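Local coordinates for protein tRNA (cytidine-2'-O-)-methyltransferase TrmJ (Sulfolobus acidocaldarius, PDB 4CNG) that methylates the ribose 2'-hydroxyl of cytidine 32 in tRNA, taking the methyl group from S-adenosyl-L-methionine and working as a homodimer of SPOUT fold, at residues 93-98 against 119-124; 126-131 against 167-172; 149-154 against 158-163. The protein carries 1 engineered substitution. One frame throughout, in Å; residues are numbered along the deposited sequence.

Contact 1: 93-98 against 119-124; sequences LKIATS and RLIKDK. With SAH (S-adenosyl-L-homocysteine), chain C; SAH (S-adenosyl-L-homocysteine), chain D.
L93 and L120 meet where the start of strand 93-97 comes up to helix 117-121. From L93 the CB points at the 119-124 segment; CG, anti to the backbone N (chi1 -159°), carries the chain on, and at the branch CD2 does the touching. It reaches the backbone O of L120 at 3.7 Å and stands 4.4 Å from CB of the same leucine, while the L93 side chain otherwise packs on F147 and D146. Two residues on, CD1 of I95 approaches CG2 of I121 at 4.1 Å, the two side chains crossing at about a right angle. NZ of K124 hydrogen-bonds to L120 O at 2.7 Å, 50° out of the carbonyl plane. A second bond, to K122 O, folds this lysine back over the type II turn I121-K124. At the far end of the strand, OG1 of T97 accepts a 2.6 Å bond from O2' of one S-adenosyl-L-homocysteine, while OG of S98 donates to a carboxylate oxygen of the second. I121 also packs on V126, and L120 on F147 and I112, which sets helix 117-121 against the sheet near the starts of strands 93-97, 125-130 and 147-149, beside strand 111-112.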
loop_
_atom_site.group_PDB
_atom_site.type_symbol
_atom_site.label_atom_id
_atom_site.label_comp_id
_atom_site.label_asym_id
_atom_site.label_seq_id
_atom_site.Cartn_x
_atom_site.Cartn_y
_atom_site.Cartn_z
ATOM N N LEU A 93 16.618 6.279 -15.842
ATOM C CA LEU A 93 15.472 7.146 -15.632
ATOM C C LEU A 93 15.220 7.254 -14.143
ATOM O O LEU A 93 15.348 6.257 -13.428
ATOM C CB LEU A 93 14.255 6.534 -16.307
ATOM C CG LEU A 93 13.075 7.427 -16.656
ATOM C CD1 LEU A 93 13.432 8.464 -17.720
ATOM C CD2 LEU A 93 11.932 6.535 -17.111
ATOM N N LYS A 94 14.855 8.456 -13.711
ATOM C CA LYS A 94 14.526 8.757 -12.323
ATOM C C LYS A 94 13.069 9.201 -12.222
ATOM O O LYS A 94 12.717 10.219 -12.796
ATOM C CB LYS A 94 15.462 9.849 -11.797
ATOM C CG LYS A 94 16.937 9.457 -11.764
ATOM C CD LYS A 94 17.877 10.643 -12.012
ATOM C CE LYS A 94 19.306 10.195 -12.228
ATOM N NZ LYS A 94 19.990 11.124 -13.150
ATOM N N ILE A 95 12.253 8.422 -11.521
ATOM C CA ILE A 95 10.849 8.726 -11.367
ATOM C C ILE A 95 10.609 9.058 -9.901
ATOM O O ILE A 95 10.619 8.194 -9.028
ATOM C CB ILE A 95 9.939 7.583 -11.851
ATOM C CG1 ILE A 95 10.239 7.321 -13.339
ATOM C CG2 ILE A 95 8.478 7.943 -11.601
ATOM C CD1 ILE A 95 9.351 6.271 -13.975
ATOM N N ALA A 96 10.428 10.330 -9.612
ATOM C CA ALA A 96 10.032 10.811 -8.291
ATOM C C ALA A 96 8.515 10.623 -8.129
ATOM O O ALA A 96 7.808 10.358 -9.105
ATOM C CB ALA A 96 10.421 12.301 -8.127
ATOM N N THR A 97 8.046 10.762 -6.897
ATOM C CA THR A 97 6.610 10.602 -6.555
ATOM C C THR A 97 6.201 11.783 -5.699
ATOM O O THR A 97 6.981 12.322 -4.907
ATOM C CB THR A 97 6.395 9.267 -5.801
ATOM O OG1 THR A 97 7.293 9.204 -4.688
ATOM C CG2 THR A 97 6.606 8.094 -6.712
ATOM N N SER A 98 4.927 12.164 -5.833
ATOM C CA SER A 98 4.336 13.203 -4.990
ATOM C C SER A 98 2.823 13.004 -4.950
ATOM O O SER A 98 2.204 12.692 -5.977
ATOM C CB SER A 98 4.653 14.606 -5.528
ATOM O OG SER A 98 3.885 15.615 -4.856
ATOM N N ARG A 119 5.265 1.996 -20.654
ATOM C CA ARG A 119 5.938 2.506 -21.845
ATOM C C ARG A 119 7.230 3.222 -21.484
ATOM O O ARG A 119 8.212 3.188 -22.236
ATOM C CB ARG A 119 4.981 3.387 -22.681
ATOM C CG ARG A 119 4.811 4.824 -22.202
ATOM C CD ARG A 119 4.148 5.746 -23.234
ATOM N NE ARG A 119 3.341 6.772 -22.507
ATOM C CZ ARG A 119 3.796 8.013 -22.254
ATOM N NH1 ARG A 119 5.004 8.440 -22.622
ATOM N NH2 ARG A 119 3.060 8.812 -21.477
ATOM N N LEU A 120 7.238 3.880 -20.344
ATOM C CA LEU A 120 8.396 4.676 -19.968
ATOM C C LEU A 120 9.576 3.832 -19.473
ATOM O O LEU A 120 10.731 4.171 -19.727
ATOM C CB LEU A 120 8.016 5.720 -18.925
ATOM C CG LEU A 120 7.111 6.837 -19.408
ATOM C CD1 LEU A 120 6.718 7.651 -18.190
ATOM C CD2 LEU A 120 7.755 7.718 -20.483
ATOM N N ILE A 121 9.295 2.738 -18.768
ATOM C CA ILE A 121 10.351 1.968 -18.118
ATOM C C ILE A 121 10.848 0.754 -18.895
ATOM O O ILE A 121 11.800 0.106 -18.474
ATOM C CB ILE A 121 9.909 1.498 -16.722
ATOM C CG1 ILE A 121 8.883 0.380 -16.829
ATOM C CG2 ILE A 121 9.381 2.662 -15.872
ATOM C CD1 ILE A 121 8.467 -0.144 -15.469
ATOM N N LYS A 122 10.219 0.462 -20.029
ATOM C CA LYS A 122 10.628 -0.651 -20.879
ATOM C C LYS A 122 12.115 -0.603 -21.199
ATOM O O LYS A 122 12.631 0.428 -21.723
ATOM C CB LYS A 122 9.833 -0.621 -22.183
ATOM C CG LYS A 122 9.982 -1.888 -23.008
ATOM C CD LYS A 122 8.691 -2.238 -23.735
ATOM C CE LYS A 122 7.582 -2.606 -22.757
ATOM N NZ LYS A 122 6.225 -2.442 -23.349
ATOM N N ASP A 123 12.755 -1.786 -21.024
ATOM C CA ASP A 123 14.173 -1.966 -21.337
ATOM C C ASP A 123 15.082 -0.963 -20.651
ATOM O O ASP A 123 16.152 -0.636 -21.171
ATOM C CB ASP A 123 14.398 -1.901 -22.853
ATOM C CG ASP A 123 15.681 -2.600 -23.288
ATOM O OD1 ASP A 123 16.298 -3.300 -22.451
ATOM O OD2 ASP A 123 16.065 -2.464 -24.474
ATOM N N LYS A 124 14.724 -0.552 -19.430
ATOM C CA LYS A 124 15.539 0.424 -18.723
ATOM C C LYS A 124 15.766 0.047 -17.281
ATOM O O LYS A 124 14.982 -0.684 -16.683
ATOM C CB LYS A 124 14.882 1.801 -18.754
ATOM C CG LYS A 124 14.836 2.432 -20.129
ATOM C CD LYS A 124 14.166 3.796 -20.060
ATOM C CE LYS A 124 13.601 4.206 -21.411
ATOM N NZ LYS A 124 12.376 3.447 -21.796
HETATM N N SAH C . 3.220 16.372 3.611
HETATM C CA SAH C . 4.112 15.597 2.709
HETATM C CB SAH C . 3.510 14.210 2.547
HETATM C CG SAH C . 4.530 13.149 2.099
HETATM S SD SAH C . 3.781 11.531 1.958
HETATM C C SAH C . 4.235 16.345 1.413
HETATM O O SAH C . 3.533 17.333 1.187
HETATM O OXT SAH C . 5.121 16.101 0.621
HETATM C "C5'" SAH C . 5.291 10.566 1.877
HETATM C "C4'" SAH C . 5.683 10.054 0.497
HETATM O "O4'" SAH C . 4.687 9.124 0.043
HETATM C "C3'" SAH C . 5.747 11.072 -0.585
HETATM O "O3'" SAH C . 6.989 11.790 -0.507
HETATM C "C2'" SAH C . 5.598 10.251 -1.835
HETATM O "O2'" SAH C . 6.819 9.583 -2.129
HETATM C "C1'" SAH C . 4.562 9.214 -1.384
HETATM N N9 SAH C . 3.148 9.593 -1.684
HETATM C C8 SAH C . 2.124 9.702 -0.790
HETATM N N7 SAH C . 0.947 9.844 -1.459
HETATM C C5 SAH C . 1.246 9.785 -2.780
HETATM C C6 SAH C . 0.487 9.783 -3.966
HETATM N N6 SAH C . -0.855 9.920 -3.960
HETATM N N1 SAH C . 1.114 9.673 -5.112
HETATM C C2 SAH C . 2.447 9.518 -5.128
HETATM N N3 SAH C . 3.256 9.471 -4.079
HETATM C C4 SAH C . 2.648 9.575 -2.918
HETATM N N SAH D . 7.384 18.299 -0.648
HETATM C CA SAH D . 6.368 18.330 -1.745
HETATM C CB SAH D . 6.974 19.004 -2.976
HETATM C CG SAH D . 7.469 20.420 -2.790
HETATM S SD SAH D . 7.994 20.965 -4.371
HETATM C C SAH D . 6.006 16.961 -2.185
HETATM O O SAH D . 6.910 16.117 -2.110
HETATM O OXT SAH D . 4.920 16.748 -2.722
HETATM C "C5'" SAH D . 6.480 20.907 -5.233
HETATM C "C4'" SAH D . 6.362 22.132 -6.129
HETATM O "O4'" SAH D . 5.262 21.989 -7.019
HETATM C "C3'" SAH D . 6.108 23.414 -5.345
HETATM O "O3'" SAH D . 7.320 24.121 -5.118
HETATM C "C2'" SAH D . 5.141 24.222 -6.195
HETATM O "O2'" SAH D . 5.718 25.445 -6.685
HETATM C "C1'" SAH D . 4.808 23.300 -7.363
HETATM N N9 SAH D . 3.365 23.175 -7.578
HETATM C C8 SAH D . 2.802 23.034 -8.788
HETATM N N7 SAH D . 1.489 22.743 -8.656
HETATM C C5 SAH D . 1.227 22.635 -7.341
HETATM C C6 SAH D . 0.029 22.354 -6.534
HETATM N N6 SAH D . -1.156 22.113 -7.149
HETATM N N1 SAH D . 0.171 22.335 -5.182
HETATM C C2 SAH D . 1.364 22.557 -4.584
HETATM N N3 SAH D . 2.505 22.817 -5.259
HETATM C C4 SAH D . 2.494 22.836 -6.621
#

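Contact 2: 126-131 against 167-172; sequences VAFIFG and GIVLYE. With SAH (S-adenosyl-L-homocysteine), chain C.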
loop_
_atom_site.group_PDB
_atom_site.type_symbol
_atom_site.label_atom_id
_atom_site.label_comp_id
_atom_site.label_asym_id
_atom_site.label_seq_id
_atom_site.Cartn_x
_atom_site.Cartn_y
_atom_site.Cartn_z
ATOM N N VAL A 126 15.508 1.799 -13.832
ATOM C CA VAL A 126 14.749 2.930 -13.368
ATOM C C VAL A 126 14.775 3.013 -11.851
ATOM O O VAL A 126 14.517 2.007 -11.165
ATOM C CB VAL A 126 13.294 2.825 -13.850
ATOM C CG1 VAL A 126 12.520 4.053 -13.445
ATOM C CG2 VAL A 126 13.259 2.644 -15.358
ATOM N N ALA A 127 15.018 4.221 -11.337
ATOM C CA ALA A 127 14.871 4.503 -9.914
ATOM C C ALA A 127 13.504 5.101 -9.660
ATOM O O ALA A 127 13.121 6.075 -10.290
ATOM C CB ALA A 127 15.955 5.464 -9.459
ATOM N N PHE A 128 12.792 4.509 -8.701
ATOM C CA PHE A 128 11.531 5.036 -8.176
ATOM C C PHE A 128 11.825 5.637 -6.821
ATOM O O PHE A 128 12.268 4.920 -5.927
ATOM C CB PHE A 128 10.450 3.953 -8.075
ATOM C CG PHE A 128 9.811 3.597 -9.384
ATOM C CD1 PHE A 128 10.426 2.753 -10.294
ATOM C CD2 PHE A 128 8.667 4.247 -9.799
ATOM C CE1 PHE A 128 9.833 2.479 -11.527
ATOM C CE2 PHE A 128 8.047 3.942 -10.994
ATOM C CZ PHE A 128 8.661 3.088 -11.856
ATOM N N ILE A 129 11.545 6.930 -6.670
ATOM C CA ILE A 129 12.042 7.722 -5.560
ATOM C C ILE A 129 10.841 8.206 -4.749
ATOM O O ILE A 129 9.918 8.825 -5.295
ATOM C CB ILE A 129 12.867 8.944 -6.048
ATOM C CG1 ILE A 129 13.985 8.505 -6.951
ATOM C CG2 ILE A 129 13.319 9.789 -4.907
ATOM C CD1 ILE A 129 14.385 9.528 -7.992
ATOM N N PHE A 130 10.867 7.922 -3.427
ATOM C CA PHE A 130 9.814 8.284 -2.491
ATOM C C PHE A 130 10.401 9.151 -1.407
ATOM O O PHE A 130 11.549 8.972 -0.993
ATOM C CB PHE A 130 9.198 6.996 -1.881
ATOM C CG PHE A 130 8.494 6.117 -2.880
ATOM C CD1 PHE A 130 9.181 5.263 -3.683
ATOM C CD2 PHE A 130 7.122 6.171 -2.998
ATOM C CE1 PHE A 130 8.530 4.499 -4.637
ATOM C CE2 PHE A 130 6.455 5.368 -3.918
ATOM C CZ PHE A 130 7.159 4.541 -4.739
ATOM N N GLY A 131 9.595 10.089 -0.961
ATOM C CA GLY A 131 10.012 11.075 0.012
ATOM C C GLY A 131 9.615 10.812 1.446
ATOM O O GLY A 131 9.174 9.737 1.848
ATOM N N GLY A 167 3.908 0.278 -1.820
ATOM C CA GLY A 167 3.266 -0.998 -2.155
ATOM C C GLY A 167 2.429 -0.915 -3.417
ATOM O O GLY A 167 2.446 -1.826 -4.228
ATOM N N ILE A 168 1.700 0.180 -3.604
ATOM C CA ILE A 168 0.877 0.351 -4.791
ATOM C C ILE A 168 1.753 0.409 -6.032
ATOM O O ILE A 168 1.437 -0.186 -7.044
ATOM C CB ILE A 168 -0.045 1.572 -4.641
ATOM C CG1 ILE A 168 -1.160 1.231 -3.660
ATOM C CG2 ILE A 168 -0.541 2.050 -5.995
ATOM C CD1 ILE A 168 -1.881 2.405 -3.083
ATOM N N VAL A 169 2.850 1.203 -5.993
ATOM C CA VAL A 169 3.714 1.291 -7.142
ATOM C C VAL A 169 4.352 -0.064 -7.466
ATOM O O VAL A 169 4.450 -0.468 -8.635
ATOM C CB VAL A 169 4.769 2.409 -6.958
ATOM C CG1 VAL A 169 5.774 2.424 -8.087
ATOM C CG2 VAL A 169 4.042 3.749 -6.890
ATOM N N LEU A 170 4.838 -0.752 -6.454
ATOM C CA LEU A 170 5.505 -2.037 -6.689
ATOM C C LEU A 170 4.522 -3.081 -7.265
ATOM O O LEU A 170 4.903 -3.891 -8.102
ATOM C CB LEU A 170 6.177 -2.572 -5.430
ATOM C CG LEU A 170 7.325 -1.773 -4.871
ATOM C CD1 LEU A 170 7.980 -2.538 -3.723
ATOM C CD2 LEU A 170 8.177 -0.932 -5.757
ATOM N N TYR A 171 3.284 -3.071 -6.793
ATOM C CA TYR A 171 2.207 -3.894 -7.347
ATOM C C TYR A 171 1.961 -3.547 -8.837
ATOM O O TYR A 171 1.830 -4.437 -9.677
ATOM C CB TYR A 171 0.948 -3.641 -6.514
ATOM C CG TYR A 171 -0.318 -4.091 -7.184
ATOM C CD1 TYR A 171 -0.608 -5.428 -7.329
ATOM C CD2 TYR A 171 -1.201 -3.166 -7.737
ATOM C CE1 TYR A 171 -1.774 -5.834 -7.965
ATOM C CE2 TYR A 171 -2.367 -3.528 -8.326
ATOM C CZ TYR A 171 -2.659 -4.866 -8.472
ATOM O OH TYR A 171 -3.836 -5.192 -9.104
ATOM N N GLU A 172 1.916 -2.263 -9.176
ATOM C CA GLU A 172 1.755 -1.869 -10.560
ATOM C C GLU A 172 2.904 -2.408 -11.409
ATOM O O GLU A 172 2.698 -2.804 -12.564
ATOM C CB GLU A 172 1.675 -0.348 -10.658
ATOM C CG GLU A 172 0.314 0.260 -10.411
ATOM C CD GLU A 172 -0.614 0.130 -11.604
ATOM O OE1 GLU A 172 -0.291 -0.591 -12.570
ATOM O OE2 GLU A 172 -1.657 0.791 -11.575
HETATM N N SAH C . 3.220 16.372 3.611
HETATM C CA SAH C . 4.112 15.597 2.709
HETATM C CB SAH C . 3.510 14.210 2.547
HETATM C CG SAH C . 4.530 13.149 2.099
HETATM S SD SAH C . 3.781 11.531 1.958
HETATM C C SAH C . 4.235 16.345 1.413
HETATM O O SAH C . 3.533 17.333 1.187
HETATM O OXT SAH C . 5.121 16.101 0.621
HETATM C "C5'" SAH C . 5.291 10.566 1.877
HETATM C "C4'" SAH C . 5.683 10.054 0.497
HETATM O "O4'" SAH C . 4.687 9.124 0.043
HETATM C "C3'" SAH C . 5.747 11.072 -0.585
HETATM O "O3'" SAH C . 6.989 11.790 -0.507
HETATM C "C2'" SAH C . 5.598 10.251 -1.835
HETATM O "O2'" SAH C . 6.819 9.583 -2.129
HETATM C "C1'" SAH C . 4.562 9.214 -1.384
HETATM N N9 SAH C . 3.148 9.593 -1.684
HETATM C C8 SAH C . 2.124 9.702 -0.790
HETATM N N7 SAH C . 0.947 9.844 -1.459
HETATM C C5 SAH C . 1.246 9.785 -2.780
HETATM C C6 SAH C . 0.487 9.783 -3.966
HETATM N N6 SAH C . -0.855 9.920 -3.960
HETATM N N1 SAH C . 1.114 9.673 -5.112
HETATM C C2 SAH C . 2.447 9.518 -5.128
HETATM N N3 SAH C . 3.256 9.471 -4.079
HETATM C C4 SAH C . 2.648 9.575 -2.918
#
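The rings of F128 and F130 both turn to one residue of the helix, V169, and divide its methyls between them. At the F130 ring V169 comes in at the edge: CB lies in the ring plane, and CG2 is 3.9 Å from the ring atom CZ. At the other end of this side chain the ribose of S-adenosyl-L-homocysteine approaches obliquely, its O2' 3.5 Å from F130 CD2. The F128 ring is met obliquely by the other branch, V169 CG1 standing 3.8 Å from CD2. That split follows from the valine torsion, which puts CG1 anti to the backbone N (chi1 174°) and CG2 beside it. Strand 125-130 belongs to the parallel sheet of the SPOUT methyltransferase fold, and helix 162-175 lies against one side of it through this contact; F130 touches L162 and V166 of the same helix as well. Were F130 an alanine, V169 CG2 would probably lose its aromatic partner and a gap would be likely to open between helix and ribose. Past the strand end, the backbone N of G131 donates to O2' of S-adenosyl-L-homocysteine at 3.1 Å and 163°, and weakly, at 122°, to O3'. At the dimer interface E172 forms salt bridges to R175 of its own chain and to R175 of the second subunit, and hydrogen-bonds to Y171 OH of that subunit.

Contact 3: 149-154 against 158-163; sequences LFIPAN and PVLNLS. With SAH (S-adenosyl-L-homocysteine), chain C.
Apolar contacts between 149-154 and 158-163 run through three pairs. P158 CB sits in the plane of the F150 ring, at its edge, 3.9 Å from CZ; CG of F150 lies anti to the backbone N (chi1 177°), which carries the ring to the proline although the CB does not head there. I151 CD1 meets L160 CD1 at 3.9 Å, the two side chains slanting past one another, and the methyl of A153 lies 4.0 Å from P158 CA.

Hydrogen bonds reach from both segments to the adenine of S-adenosyl-L-homocysteine, and all use backbone atoms. I151 N donates to N1 at 2.9 Å, nearly straight at 169°. The exocyclic N6 gives to I151 O and, at 2.9 Å, to P158 O, one carbonyl from each segment, while L160 N donates to N7 at 3.0 Å. N1, N6 and N7 thus all have backbone mates, a pattern consistent with selection of adenine, since N1 and N7 accept and the 6-amino group donates twice.

Van der Waals contacts complete the hold: I151 CD1 lies 3.7 Å from adenine C2, and V159 CG1 approaches the thioether sulfur. N154 OD1 accepts from E156 N, while N154 ND2 donates to K44 O and V159 O accepts from N45 and R41, all three of the second subunit. The two arms of this connection, closing round the adenine ahead of helix 162-175, form the cofactor site of the trefoil-knotted SPOUT methyltransferases.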
loop_
_atom_site.group_PDB
_atom_site.type_symbol
_atom_site.label_atom_id
_atom_site.label_comp_id
_atom_site.label_asym_id
_atom_site.label_seq_id
_atom_site.Cartn_x
_atom_site.Cartn_y
_atom_site.Cartn_z
ATOM N N LEU A 149 5.543 11.141 -10.532
ATOM C CA LEU A 149 4.396 10.228 -10.535
ATOM C C LEU A 149 3.455 10.545 -9.394
ATOM O O LEU A 149 3.859 10.618 -8.248
ATOM C CB LEU A 149 4.910 8.800 -10.389
ATOM C CG LEU A 149 3.860 7.685 -10.233
ATOM C CD1 LEU A 149 3.016 7.526 -11.447
ATOM C CD2 LEU A 149 4.557 6.403 -9.849
ATOM N N PHE A 150 2.201 10.746 -9.756
ATOM C CA PHE A 150 1.053 10.820 -8.827
ATOM C C PHE A 150 0.270 9.526 -8.877
ATOM O O PHE A 150 -0.094 9.094 -9.969
ATOM C CB PHE A 150 0.130 11.988 -9.232
ATOM C CG PHE A 150 -1.123 12.113 -8.387
ATOM C CD1 PHE A 150 -1.014 12.382 -7.037
ATOM C CD2 PHE A 150 -2.414 11.940 -8.915
ATOM C CE1 PHE A 150 -2.118 12.432 -6.208
ATOM C CE2 PHE A 150 -3.554 12.076 -8.084
ATOM C CZ PHE A 150 -3.383 12.324 -6.739
ATOM N N ILE A 151 0.009 8.937 -7.716
ATOM C CA ILE A 151 -0.902 7.796 -7.619
ATOM C C ILE A 151 -2.300 8.342 -7.376
ATOM O O ILE A 151 -2.547 9.009 -6.371
ATOM C CB ILE A 151 -0.510 6.936 -6.410
ATOM C CG1 ILE A 151 0.938 6.418 -6.523
ATOM C CG2 ILE A 151 -1.521 5.797 -6.261
ATOM C CD1 ILE A 151 1.549 5.956 -5.214
ATOM N N PRO A 152 -3.223 8.034 -8.310
ATOM C CA PRO A 152 -4.563 8.578 -8.158
ATOM C C PRO A 152 -5.236 8.140 -6.855
ATOM O O PRO A 152 -5.169 6.991 -6.490
ATOM C CB PRO A 152 -5.294 8.023 -9.388
ATOM C CG PRO A 152 -4.235 7.912 -10.420
ATOM C CD PRO A 152 -3.022 7.461 -9.649
ATOM N N ALA A 153 -5.878 9.099 -6.206
ATOM C CA ALA A 153 -6.550 8.882 -4.939
ATOM C C ALA A 153 -7.477 10.080 -4.722
ATOM O O ALA A 153 -7.532 10.989 -5.522
ATOM C CB ALA A 153 -5.533 8.780 -3.810
ATOM N N ASN A 154 -8.262 10.014 -3.660
ATOM C CA ASN A 154 -9.227 11.060 -3.320
ATOM C C ASN A 154 -8.584 12.434 -3.485
ATOM O O ASN A 154 -7.645 12.739 -2.768
ATOM C CB ASN A 154 -9.618 10.839 -1.866
ATOM C CG ASN A 154 -10.615 11.822 -1.338
ATOM O OD1 ASN A 154 -11.008 12.770 -2.004
ATOM N ND2 ASN A 154 -10.960 11.633 -0.073
ATOM N N PRO A 158 -5.355 12.961 -0.917
ATOM C CA PRO A 158 -4.617 12.038 -1.747
ATOM C C PRO A 158 -3.323 11.515 -1.127
ATOM O O PRO A 158 -2.581 10.795 -1.782
ATOM C CB PRO A 158 -4.285 12.884 -2.972
ATOM C CG PRO A 158 -4.102 14.244 -2.412
ATOM C CD PRO A 158 -5.153 14.354 -1.345
ATOM N N VAL A 159 -3.025 11.937 0.093
ATOM C CA VAL A 159 -1.739 11.714 0.694
ATOM C C VAL A 159 -1.746 10.349 1.359
ATOM O O VAL A 159 -2.377 10.127 2.409
ATOM C CB VAL A 159 -1.395 12.780 1.716
ATOM C CG1 VAL A 159 0.032 12.604 2.146
ATOM C CG2 VAL A 159 -1.634 14.184 1.187
ATOM N N LEU A 160 -1.058 9.415 0.717
ATOM C CA LEU A 160 -0.909 8.058 1.217
ATOM C C LEU A 160 0.225 7.991 2.229
ATOM O O LEU A 160 1.227 8.714 2.100
ATOM C CB LEU A 160 -0.610 7.073 0.091
ATOM C CG LEU A 160 -1.550 7.096 -1.112
ATOM C CD1 LEU A 160 -1.030 6.352 -2.303
ATOM C CD2 LEU A 160 -2.907 6.552 -0.755
ATOM N N ASN A 161 0.113 7.130 3.219
ATOM C CA ASN A 161 1.270 6.754 3.998
ATOM C C ASN A 161 2.356 6.209 3.061
ATOM O O ASN A 161 2.106 5.465 2.137
ATOM C CB ASN A 161 0.895 5.749 5.056
ATOM C CG ASN A 161 2.097 5.224 5.762
ATOM O OD1 ASN A 161 2.747 5.920 6.596
ATOM N ND2 ASN A 161 2.512 4.060 5.322
ATOM N N LEU A 162 3.610 6.600 3.354
ATOM C CA LEU A 162 4.766 6.262 2.536
ATOM C C LEU A 162 4.817 4.802 2.088
ATOM O O LEU A 162 4.965 4.523 0.912
ATOM C CB LEU A 162 6.021 6.608 3.331
ATOM C CG LEU A 162 7.352 6.099 2.771
ATOM C CD1 LEU A 162 7.640 6.599 1.388
ATOM C CD2 LEU A 162 8.467 6.429 3.749
ATOM N N SER A 163 4.731 3.865 3.031
ATOM C CA SER A 163 4.879 2.485 2.645
ATOM C C SER A 163 3.730 1.953 1.801
ATOM O O SER A 163 3.906 1.009 1.022
ATOM C CB SER A 163 5.112 1.585 3.841
ATOM O OG SER A 163 4.019 1.512 4.688
HETATM N N SAH C . 3.220 16.372 3.611
HETATM C CA SAH C . 4.112 15.597 2.709
HETATM C CB SAH C . 3.510 14.210 2.547
HETATM C CG SAH C . 4.530 13.149 2.099
HETATM S SD SAH C . 3.781 11.531 1.958
HETATM C C SAH C . 4.235 16.345 1.413
HETATM O O SAH C . 3.533 17.333 1.187
HETATM O OXT SAH C . 5.121 16.101 0.621
HETATM C "C5'" SAH C . 5.291 10.566 1.877
HETATM C "C4'" SAH C . 5.683 10.054 0.497
HETATM O "O4'" SAH C . 4.687 9.124 0.043
HETATM C "C3'" SAH C . 5.747 11.072 -0.585
HETATM O "O3'" SAH C . 6.989 11.790 -0.507
HETATM C "C2'" SAH C . 5.598 10.251 -1.835
HETATM O "O2'" SAH C . 6.819 9.583 -2.129
HETATM C "C1'" SAH C . 4.562 9.214 -1.384
HETATM N N9 SAH C . 3.148 9.593 -1.684
HETATM C C8 SAH C . 2.124 9.702 -0.790
HETATM N N7 SAH C . 0.947 9.844 -1.459
HETATM C C5 SAH C . 1.246 9.785 -2.780
HETATM C C6 SAH C . 0.487 9.783 -3.966
HETATM N N6 SAH C . -0.855 9.920 -3.960
HETATM N N1 SAH C . 1.114 9.673 -5.112
HETATM C C2 SAH C . 2.447 9.518 -5.128
HETATM N N3 SAH C . 3.256 9.471 -4.079
HETATM C C4 SAH C . 2.648 9.575 -2.918
#

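Overall arrangement
Following the chain from the N terminus, contact 1 is the first to close, from strand 93-97 across a loop of 20 residues that returns through helix 117-121. The chain then turns at I121-K124 into strand 125-130, neighbour of 93-97 in the sheet, and opens contact 2, which closes only when helix 162-175 packs back on it. Contact 3 is nested inside that wider loop: it joins the segment after strand 147-149 to the start of the same helix. Contact 1 precedes both others in series. The A96 and S98 backbone pairs with L149 link contacts 1 and 3, the T97 hydroxyl with I129 O links 1 and 2, and all three touch the same S-adenosyl-L-homocysteine, contact 1 a second one too.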